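Local coordinates for protein 3-isopropylmalate dehydratase small subunit (Campylobacter jejuni, PDB 3Q3W) that forms the small subunit of isopropylmalate isomerase, which interconverts 2-isopropylmalate and 3-isopropylmalate through 2-isopropylmaleate, at residues S73-S87 and Y98-F112. Numbering follows the deposited sequence.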
ATOM      1  N   SER A  73       3.854   4.584  -8.718  1.00 23.08           N
ATOM      2  CA  SER A  73       3.470   4.737  -7.297  1.00 23.12           C
ATOM      3  C   SER A  73       4.113   3.636  -6.476  1.00 22.69           C
ATOM      4  O   SER A  73       4.104   2.465  -6.905  1.00 22.23           O
ATOM      5  CB  SER A  73       1.938   4.708  -7.141  1.00 22.35           C
ATOM      6  OG  SER A  73       1.358   5.937  -7.543  1.00 24.96           O
ATOM      7  N   SER A  74       4.684   3.980  -5.318  1.00 23.33           N
ATOM      8  CA  SER A  74       5.203   2.989  -4.379  1.00 22.68           C
ATOM      9  C   SER A  74       4.679   3.168  -2.959  1.00 22.54           C
ATOM     10  O   SER A  74       5.004   2.368  -2.036  1.00 21.64           O
ATOM     11  CB  SER A  74       6.749   2.956  -4.401  1.00 23.92           C
ATOM     12  OG  SER A  74       7.316   4.192  -3.985  1.00 23.84           O
ATOM     13  N   ILE A  75       3.849   4.191  -2.779  1.00 21.38           N
ATOM     14  CA  ILE A  75       3.099   4.443  -1.540  1.00 22.09           C
ATOM     15  C   ILE A  75       1.626   4.715  -1.813  1.00 23.78           C
ATOM     16  O   ILE A  75       1.289   5.453  -2.768  1.00 24.46           O
ATOM     17  CB  ILE A  75       3.672   5.699  -0.819  1.00 23.42           C
ATOM     18  CG1 ILE A  75       5.104   5.441  -0.411  1.00 23.78           C
ATOM     19  CG2 ILE A  75       2.859   6.047   0.406  1.00 22.43           C
ATOM     20  CD1 ILE A  75       5.929   6.715  -0.063  1.00 25.31           C
ATOM     21  N   LEU A  76       0.751   4.154  -0.980  1.00 24.47           N
ATOM     22  CA  LEU A  76      -0.692   4.373  -1.084  1.00 25.35           C
ATOM     23  C   LEU A  76      -1.174   5.091   0.146  1.00 26.27           C
ATOM     24  O   LEU A  76      -0.648   4.867   1.237  1.00 27.96           O
ATOM     25  CB  LEU A  76      -1.459   3.064  -1.253  1.00 24.42           C
ATOM     26  CG  LEU A  76      -1.180   2.200  -2.502  1.00 24.81           C
ATOM     27  CD1 LEU A  76      -2.071   0.933  -2.492  1.00 20.84           C
ATOM     28  CD2 LEU A  76      -1.340   2.963  -3.804  1.00 20.34           C
ATOM     29  N   VAL A  77      -2.146   5.982  -0.028  1.00 27.46           N
ATOM     30  CA  VAL A  77      -2.800   6.619   1.083  1.00 28.29           C
ATOM     31  C   VAL A  77      -4.285   6.331   0.946  1.00 31.31           C
ATOM     32  O   VAL A  77      -4.925   6.744  -0.036  1.00 30.44           O
ATOM     33  CB  VAL A  77      -2.537   8.114   1.067  1.00 30.35           C
ATOM     34  CG1 VAL A  77      -3.087   8.760   2.368  1.00 29.39           C
ATOM     35  CG2 VAL A  77      -1.079   8.351   0.939  1.00 25.40           C
ATOM     36  N   SER A  78      -4.836   5.603   1.906  1.00 32.69           N
ATOM     37  CA  SER A  78      -6.240   5.204   1.884  1.00 34.77           C
ATOM     38  C   SER A  78      -6.967   5.507   3.187  1.00 36.81           C
ATOM     39  O   SER A  78      -6.421   6.099   4.100  1.00 37.47           O
ATOM     40  CB  SER A  78      -6.347   3.726   1.588  1.00 34.02           C
ATOM     41  OG  SER A  78      -7.592   3.419   0.983  1.00 38.40           O
ATOM     42  N   PHE A  79      -8.229   5.118   3.251  1.00 38.69           N
ATOM     43  CA  PHE A  79      -9.024   5.416   4.406  1.00 41.32           C
ATOM     44  C   PHE A  79      -9.084   4.156   5.250  1.00 42.00           C
ATOM     45  O   PHE A  79      -8.262   3.244   5.066  1.00 41.14           O
ATOM     46  CB  PHE A  79     -10.402   5.913   3.988  1.00 43.04           C
ATOM     47  CG  PHE A  79     -10.404   7.253   3.264  1.00 42.74           C
ATOM     48  CD1 PHE A  79      -9.401   8.186   3.452  1.00 41.00           C
ATOM     49  CD2 PHE A  79     -11.493   7.593   2.456  1.00 43.94           C
ATOM     50  CE1 PHE A  79      -9.469   9.403   2.824  1.00 43.28           C
ATOM     51  CE2 PHE A  79     -11.574   8.816   1.833  1.00 42.24           C
ATOM     52  CZ  PHE A  79     -10.560   9.718   2.012  1.00 43.86           C
ATOM     53  N   GLU A  80     -10.018   4.116   6.200  1.00 43.64           N
ATOM     54  CA  GLU A  80      -9.982   3.131   7.270  1.00 44.09           C
ATOM     55  C   GLU A  80     -10.267   1.722   6.830  1.00 41.91           C
ATOM     56  O   GLU A  80     -10.907   1.493   5.819  1.00 40.17           O
ATOM     57  CB  GLU A  80     -10.949   3.492   8.412  1.00 47.57           C
ATOM     58  CG  GLU A  80     -12.394   3.869   7.992  1.00 50.12           C
ATOM     59  CD  GLU A  80     -12.612   5.396   7.888  1.00 53.46           C
ATOM     60  OE1 GLU A  80     -11.860   6.070   7.140  1.00 51.51           O
ATOM     61  OE2 GLU A  80     -13.530   5.908   8.558  1.00 56.24           O
ATOM     62  N   ASN A  81      -9.802   0.790   7.668  1.00 41.44           N
ATOM     63  CA  ASN A  81     -10.041  -0.632   7.520  1.00 40.32           C
ATOM     64  C   ASN A  81      -9.542  -1.136   6.177  1.00 37.76           C
ATOM     65  O   ASN A  81     -10.193  -1.935   5.501  1.00 38.00           O
ATOM     66  CB  ASN A  81     -11.521  -0.990   7.783  1.00 42.57           C
ATOM     67  CG  ASN A  81     -11.750  -2.483   7.970  1.00 42.22           C
ATOM     68  OD1 ASN A  81     -10.884  -3.202   8.480  1.00 43.60           O
ATOM     69  ND2 ASN A  81     -12.903  -2.965   7.529  1.00 42.86           N
ATOM     70  N   PHE A  82      -8.355  -0.689   5.815  1.00 35.72           N
ATOM     71  CA  PHE A  82      -7.744  -1.145   4.600  1.00 34.32           C
ATOM     72  C   PHE A  82      -7.367  -2.612   4.734  1.00 34.30           C
ATOM     73  O   PHE A  82      -6.740  -3.009   5.705  1.00 34.87           O
ATOM     74  CB  PHE A  82      -6.493  -0.358   4.281  1.00 33.42           C
ATOM     75  CG  PHE A  82      -5.910  -0.671   2.919  1.00 31.89           C
ATOM     76  CD1 PHE A  82      -6.207   0.108   1.822  1.00 33.14           C
ATOM     77  CD2 PHE A  82      -5.049  -1.752   2.746  1.00 27.49           C
ATOM     78  CE1 PHE A  82      -5.657  -0.177   0.580  1.00 30.51           C
ATOM     79  CE2 PHE A  82      -4.506  -2.037   1.517  1.00 28.41           C
ATOM     80  CZ  PHE A  82      -4.817  -1.277   0.423  1.00 27.78           C
ATOM     81  N   GLY A  83      -7.736  -3.406   3.747  1.00 33.66           N
ATOM     82  CA  GLY A  83      -7.360  -4.828   3.785  1.00 33.52           C
ATOM     83  C   GLY A  83      -8.385  -5.703   4.443  1.00 34.67           C
ATOM     84  O   GLY A  83      -8.112  -6.860   4.699  1.00 34.65           O
ATOM     85  N   SER A  84      -9.558  -5.143   4.712  1.00 36.23           N
ATOM     86  CA  SER A  84     -10.704  -5.896   5.237  1.00 38.86           C
ATOM     87  C   SER A  84     -10.910  -7.246   4.548  1.00 38.52           C
ATOM     88  O   SER A  84     -10.926  -7.343   3.318  1.00 37.24           O
ATOM     89  CB  SER A  84     -11.988  -5.063   5.158  1.00 39.77           C
ATOM     90  OG  SER A  84     -13.092  -5.788   5.666  1.00 43.92           O
ATOM     91  N   GLY A  85     -11.083  -8.281   5.381  1.00 41.08           N
ATOM     92  CA  GLY A  85     -11.452  -9.610   4.926  1.00 41.42           C
ATOM     93  C   GLY A  85     -10.694 -10.710   5.635  1.00 41.89           C
ATOM     94  O   GLY A  85      -9.884 -10.453   6.527  1.00 43.06           O
ATOM     95  N   SER A  86     -10.968 -11.949   5.248  1.00 41.54           N
ATOM     96  CA  SER A  86     -10.218 -13.075   5.772  1.00 41.62           C
ATOM     97  C   SER A  86      -8.828 -13.176   5.135  1.00 39.59           C
ATOM     98  O   SER A  86      -8.543 -12.512   4.133  1.00 39.50           O
ATOM     99  CB  SER A  86     -11.003 -14.383   5.597  1.00 42.30           C
ATOM    100  OG  SER A  86     -11.505 -14.475   4.298  1.00 41.00           O
ATOM    101  N   SER A  87      -7.966 -13.996   5.749  1.00 40.89           N
ATOM    102  CA  SER A  87      -6.601 -14.176   5.265  1.00 39.63           C
ATOM    103  C   SER A  87      -6.618 -14.305   3.743  1.00 37.56           C
ATOM    104  O   SER A  87      -7.415 -15.053   3.194  1.00 39.33           O
ATOM    105  CB  SER A  87      -5.952 -15.399   5.901  1.00 40.82           C
ATOM    106  OG  SER A  87      -4.537 -15.356   5.714  1.00 41.01           O
ATOM    107  N   TYR A  98       3.317  -5.101  -7.452  1.00 18.90           N
ATOM    108  CA  TYR A  98       3.034  -3.887  -8.246  1.00 19.01           C
ATOM    109  C   TYR A  98       4.108  -2.863  -8.014  1.00 18.63           C
ATOM    110  O   TYR A  98       4.392  -2.000  -8.831  1.00 20.05           O
ATOM    111  CB  TYR A  98       1.690  -3.286  -7.833  1.00 18.72           C
ATOM    112  CG  TYR A  98       1.290  -2.083  -8.624  1.00 16.12           C
ATOM    113  CD1 TYR A  98       0.754  -2.211  -9.907  1.00 17.16           C
ATOM    114  CD2 TYR A  98       1.438  -0.802  -8.090  1.00 18.42           C
ATOM    115  CE1 TYR A  98       0.356  -1.087 -10.631  1.00 21.46           C
ATOM    116  CE2 TYR A  98       1.029   0.300  -8.788  1.00 18.00           C
ATOM    117  CZ  TYR A  98       0.507   0.185 -10.053  1.00 19.42           C
ATOM    118  OH  TYR A  98       0.101   1.332 -10.769  1.00 23.38           O
ATOM    119  N   GLY A  99       4.700  -2.954  -6.845  1.00 20.84           N
ATOM    120  CA  GLY A  99       5.692  -1.967  -6.426  1.00 20.86           C
ATOM    121  C   GLY A  99       5.340  -1.152  -5.195  1.00 20.52           C
ATOM    122  O   GLY A  99       6.098  -0.246  -4.822  1.00 21.16           O
ATOM    123  N   ILE A 100       4.255  -1.485  -4.511  1.00 20.23           N
ATOM    124  CA  ILE A 100       3.903  -0.743  -3.305  1.00 20.40           C
ATOM    125  C   ILE A 100       4.749  -1.177  -2.111  1.00 21.99           C
ATOM    126  O   ILE A 100       4.799  -2.357  -1.748  1.00 22.30           O
ATOM    127  CB  ILE A 100       2.414  -0.901  -2.939  1.00 19.92           C
ATOM    128  CG1 ILE A 100       1.531  -0.477  -4.099  1.00 18.12           C
ATOM    129  CG2 ILE A 100       2.077  -0.122  -1.617  1.00 21.01           C
ATOM    130  CD1 ILE A 100       1.828   0.913  -4.644  1.00 15.33           C
ATOM    131  N   ARG A 101       5.437  -0.216  -1.497  1.00 22.52           N
ATOM    132  CA  ARG A 101       6.325  -0.496  -0.374  1.00 23.95           C
ATOM    133  C   ARG A 101       5.685  -0.137   0.989  1.00 24.68           C
ATOM    134  O   ARG A 101       6.065  -0.678   2.041  1.00 24.69           O
ATOM    135  CB  ARG A 101       7.606   0.286  -0.589  1.00 25.73           C
ATOM    136  CG  ARG A 101       8.408  -0.177  -1.787  1.00 27.82           C
ATOM    137  CD  ARG A 101       9.154  -1.465  -1.502  1.00 33.99           C
ATOM    138  NE  ARG A 101      10.456  -1.220  -0.873  1.00 38.84           N
ATOM    139  CZ  ARG A 101      10.906  -1.755   0.261  1.00 42.49           C
ATOM    140  NH1 ARG A 101      12.108  -1.411   0.678  1.00 44.81           N
ATOM    141  NH2 ARG A 101      10.198  -2.618   0.987  1.00 43.88           N
ATOM    142  N   ALA A 102       4.722   0.793   0.982  1.00 25.20           N
ATOM    143  CA  ALA A 102       4.068   1.267   2.217  1.00 25.75           C
ATOM    144  C   ALA A 102       2.651   1.734   1.936  1.00 26.26           C
ATOM    145  O   ALA A 102       2.360   2.252   0.838  1.00 25.57           O
ATOM    146  CB  ALA A 102       4.867   2.382   2.861  1.00 27.39           C
ATOM    147  N   ILE A 103       1.771   1.548   2.912  1.00 25.71           N
ATOM    148  CA  ILE A 103       0.428   2.094   2.871  1.00 27.36           C
ATOM    149  C   ILE A 103       0.197   2.943   4.124  1.00 29.51           C
ATOM    150  O   ILE A 103       0.508   2.508   5.222  1.00 29.92           O
ATOM    151  CB  ILE A 103      -0.612   0.996   2.810  1.00 26.53           C
ATOM    152  CG1 ILE A 103      -0.370   0.104   1.573  1.00 27.27           C
ATOM    153  CG2 ILE A 103      -2.007   1.594   2.813  1.00 29.18           C
ATOM    154  CD1 ILE A 103      -1.008  -1.246   1.725  1.00 27.40           C
ATOM    155  N   ILE A 104      -0.328   4.152   3.942  1.00 29.73           N
ATOM    156  CA  ILE A 104      -0.706   5.039   5.013  1.00 30.54           C
ATOM    157  C   ILE A 104      -2.228   5.013   5.078  1.00 32.78           C
ATOM    158  O   ILE A 104      -2.903   5.239   4.061  1.00 32.40           O
ATOM    159  CB  ILE A 104      -0.172   6.467   4.720  1.00 31.93           C
ATOM    160  CG1 ILE A 104       1.358   6.442   4.682  1.00 28.80           C
ATOM    161  CG2 ILE A 104      -0.663   7.489   5.769  1.00 32.92           C
ATOM    162  CD1 ILE A 104       1.980   7.650   4.130  1.00 29.66           C
ATOM    163  N   ALA A 105      -2.793   4.698   6.235  1.00 33.11           N
ATOM    164  CA  ALA A 105      -4.244   4.703   6.421  1.00 35.55           C
ATOM    165  C   ALA A 105      -4.506   4.957   7.897  1.00 38.27           C
ATOM    166  O   ALA A 105      -3.577   4.881   8.681  1.00 40.06           O
ATOM    167  CB  ALA A 105      -4.858   3.365   6.017  1.00 34.04           C
ATOM    168  N   PRO A 106      -5.759   5.238   8.284  1.00 40.14           N
ATOM    169  CA  PRO A 106      -6.062   5.410   9.705  1.00 42.78           C
ATOM    170  C   PRO A 106      -6.078   4.077  10.484  1.00 43.52           C
ATOM    171  O   PRO A 106      -5.805   4.056  11.678  1.00 44.81           O
ATOM    172  CB  PRO A 106      -7.471   6.034   9.697  1.00 44.74           C
ATOM    173  CG  PRO A 106      -7.804   6.316   8.258  1.00 42.32           C
ATOM    174  CD  PRO A 106      -6.961   5.397   7.454  1.00 40.35           C
ATOM    175  N   SER A 107      -6.400   2.982   9.788  1.00 42.00           N
ATOM    176  CA  SER A 107      -6.423   1.659  10.354  1.00 41.32           C
ATOM    177  C   SER A 107      -6.310   0.588   9.241  1.00 39.35           C
ATOM    178  O   SER A 107      -6.484   0.876   8.065  1.00 36.02           O
ATOM    179  CB  SER A 107      -7.685   1.454  11.150  1.00 43.41           C
ATOM    180  OG  SER A 107      -8.813   1.649  10.335  1.00 44.05           O
ATOM    181  N   PHE A 108      -5.990  -0.638   9.663  1.00 39.20           N
ATOM    182  CA  PHE A 108      -5.828  -1.785   8.775  1.00 37.91           C
ATOM    183  C   PHE A 108      -6.518  -2.953   9.427  1.00 39.06           C
ATOM    184  O   PHE A 108      -6.460  -3.112  10.652  1.00 40.81           O
ATOM    185  CB  PHE A 108      -4.357  -2.155   8.616  1.00 36.42           C
ATOM    186  CG  PHE A 108      -3.561  -1.148   7.899  1.00 35.89           C
ATOM    187  CD1 PHE A 108      -3.421  -1.227   6.513  1.00 32.85           C
ATOM    188  CD2 PHE A 108      -2.939  -0.112   8.582  1.00 36.01           C
ATOM    189  CE1 PHE A 108      -2.697  -0.303   5.838  1.00 33.45           C
ATOM    190  CE2 PHE A 108      -2.226   0.824   7.901  1.00 33.29           C
ATOM    191  CZ  PHE A 108      -2.093   0.732   6.528  1.00 35.17           C
ATOM    192  N   ALA A 109      -7.153  -3.778   8.604  1.00 38.16           N
ATOM    193  CA  ALA A 109      -7.704  -5.012   9.060  1.00 38.79           C
ATOM    194  C   ALA A 109      -6.561  -5.822   9.672  1.00 39.21           C
ATOM    195  O   ALA A 109      -5.495  -5.939   9.090  1.00 37.43           O
ATOM    196  CB  ALA A 109      -8.354  -5.767   7.930  1.00 37.05           C
ATOM    197  N   ASP A 110      -6.793  -6.360  10.862  1.00 41.09           N
ATOM    198  CA  ASP A 110      -5.742  -7.038  11.619  1.00 41.38           C
ATOM    199  C   ASP A 110      -5.042  -8.117  10.799  1.00 39.54           C
ATOM    200  O   ASP A 110      -3.811  -8.210  10.808  1.00 38.85           O
ATOM    201  CB  ASP A 110      -6.315  -7.681  12.893  1.00 44.26           C
ATOM    202  CG  ASP A 110      -6.933  -6.664  13.856  1.00 47.39           C
ATOM    203  OD1 ASP A 110      -6.648  -5.445  13.746  1.00 47.86           O
ATOM    204  OD2 ASP A 110      -7.723  -7.098  14.730  1.00 51.86           O
ATOM    205  N   ILE A 111      -5.808  -8.938  10.102  1.00 38.74           N
ATOM    206  CA  ILE A 111      -5.211 -10.075   9.402  1.00 37.93           C
ATOM    207  C   ILE A 111      -4.285  -9.577   8.272  1.00 35.24           C
ATOM    208  O   ILE A 111      -3.146 -10.005   8.154  1.00 35.38           O
ATOM    209  CB  ILE A 111      -6.276 -11.032   8.835  1.00 38.17           C
ATOM    210  CG1 ILE A 111      -7.030 -11.742   9.979  1.00 42.81           C
ATOM    211  CG2 ILE A 111      -5.602 -12.081   7.960  1.00 37.96           C
ATOM    212  CD1 ILE A 111      -8.196 -12.585   9.511  1.00 43.36           C
ATOM    213  N   PHE A 112      -4.765  -8.628   7.482  1.00 34.34           N
ATOM    214  CA  PHE A 112      -3.980  -8.103   6.385  1.00 31.16           C
ATOM    215  C   PHE A 112      -2.729  -7.424   6.904  1.00 30.93           C
ATOM    216  O   PHE A 112      -1.630  -7.573   6.317  1.00 27.01           O
ATOM    217  CB  PHE A 112      -4.822  -7.111   5.561  1.00 31.04           C
ATOM    218  CG  PHE A 112      -4.027  -6.327   4.592  1.00 28.76           C
ATOM    219  CD1 PHE A 112      -3.760  -6.838   3.341  1.00 27.30           C
ATOM    220  CD2 PHE A 112      -3.474  -5.079   4.953  1.00 30.77           C
ATOM    221  CE1 PHE A 112      -3.036  -6.121   2.422  1.00 24.86           C
ATOM    222  CE2 PHE A 112      -2.715  -4.354   4.046  1.00 28.96           C
ATOM    223  CZ  PHE A 112      -2.476  -4.879   2.783  1.00 25.89           C
TER
HETATM  224  O   HOH W   1       1.444   3.667 -10.424  1.00 19.92           O
HETATM  225  O   HOH W   2       4.724   0.981  -9.022  1.00 20.36           O
HETATM  226  O   HOH W   3      -7.723  -8.922   6.540  1.00 19.62           O
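Phe82 turns the edge of its ring toward the face of Phe112 in an offset edge-to-face pair, the planes inclined at 63° and CE2 of Phe82 lying 3.7 Å from CZ of Phe112. The same CE2 also meets Ile103 CD1 at 3.6 Å, the two side chains crossing at about a right angle. With CG of Phe82 anti to its backbone N (chi1 -172°), the ring reaches both partners, while its CB rests against CD1 of Phe108. Gly83, with positive phi, takes the third position of the type II turn from Asn81 to Ser84, which brings its CA over the face of the Phe112 ring as a CH-pi contact.

Hydrogen bonds hold this cluster in place. Phe82 O accepts from Ala109 N, the N-cap of helix 110-118, at 3.0 Å, the donor standing 39° out of the carbonyl plane. The Ser107 hydroxyl oxygen, OG, accepts from the backbone N of Asn81 at 3.0 Å. A water donates to both Gly83 O and Gly85 O and accepts a weak bond from Phe112 N, tying the turn to the start of helix 110-118.

Upstream, strands 73-78 and 102-105 run parallel, joined by Arg101 N to Ser74 O (2.7 Å), Leu76 N to Ala102 O, Ile104 N to Leu76 O (2.8 Å) and Ser78 N to Ile104 O. On one face of the sheet Leu76 CD2 packs on Ile100 CD1 (3.9 Å); on the other, Ile75 CG2 meets Ile104 CD1. Helix 90-98 completes the beta-alpha-beta crossover, its Leu95 touching both Leu76 and Phe112. The polar links are thus almost wholly backbone-borne, fixing strand register and the loops beyond, whereas apolar side chains join those loops to the helix start.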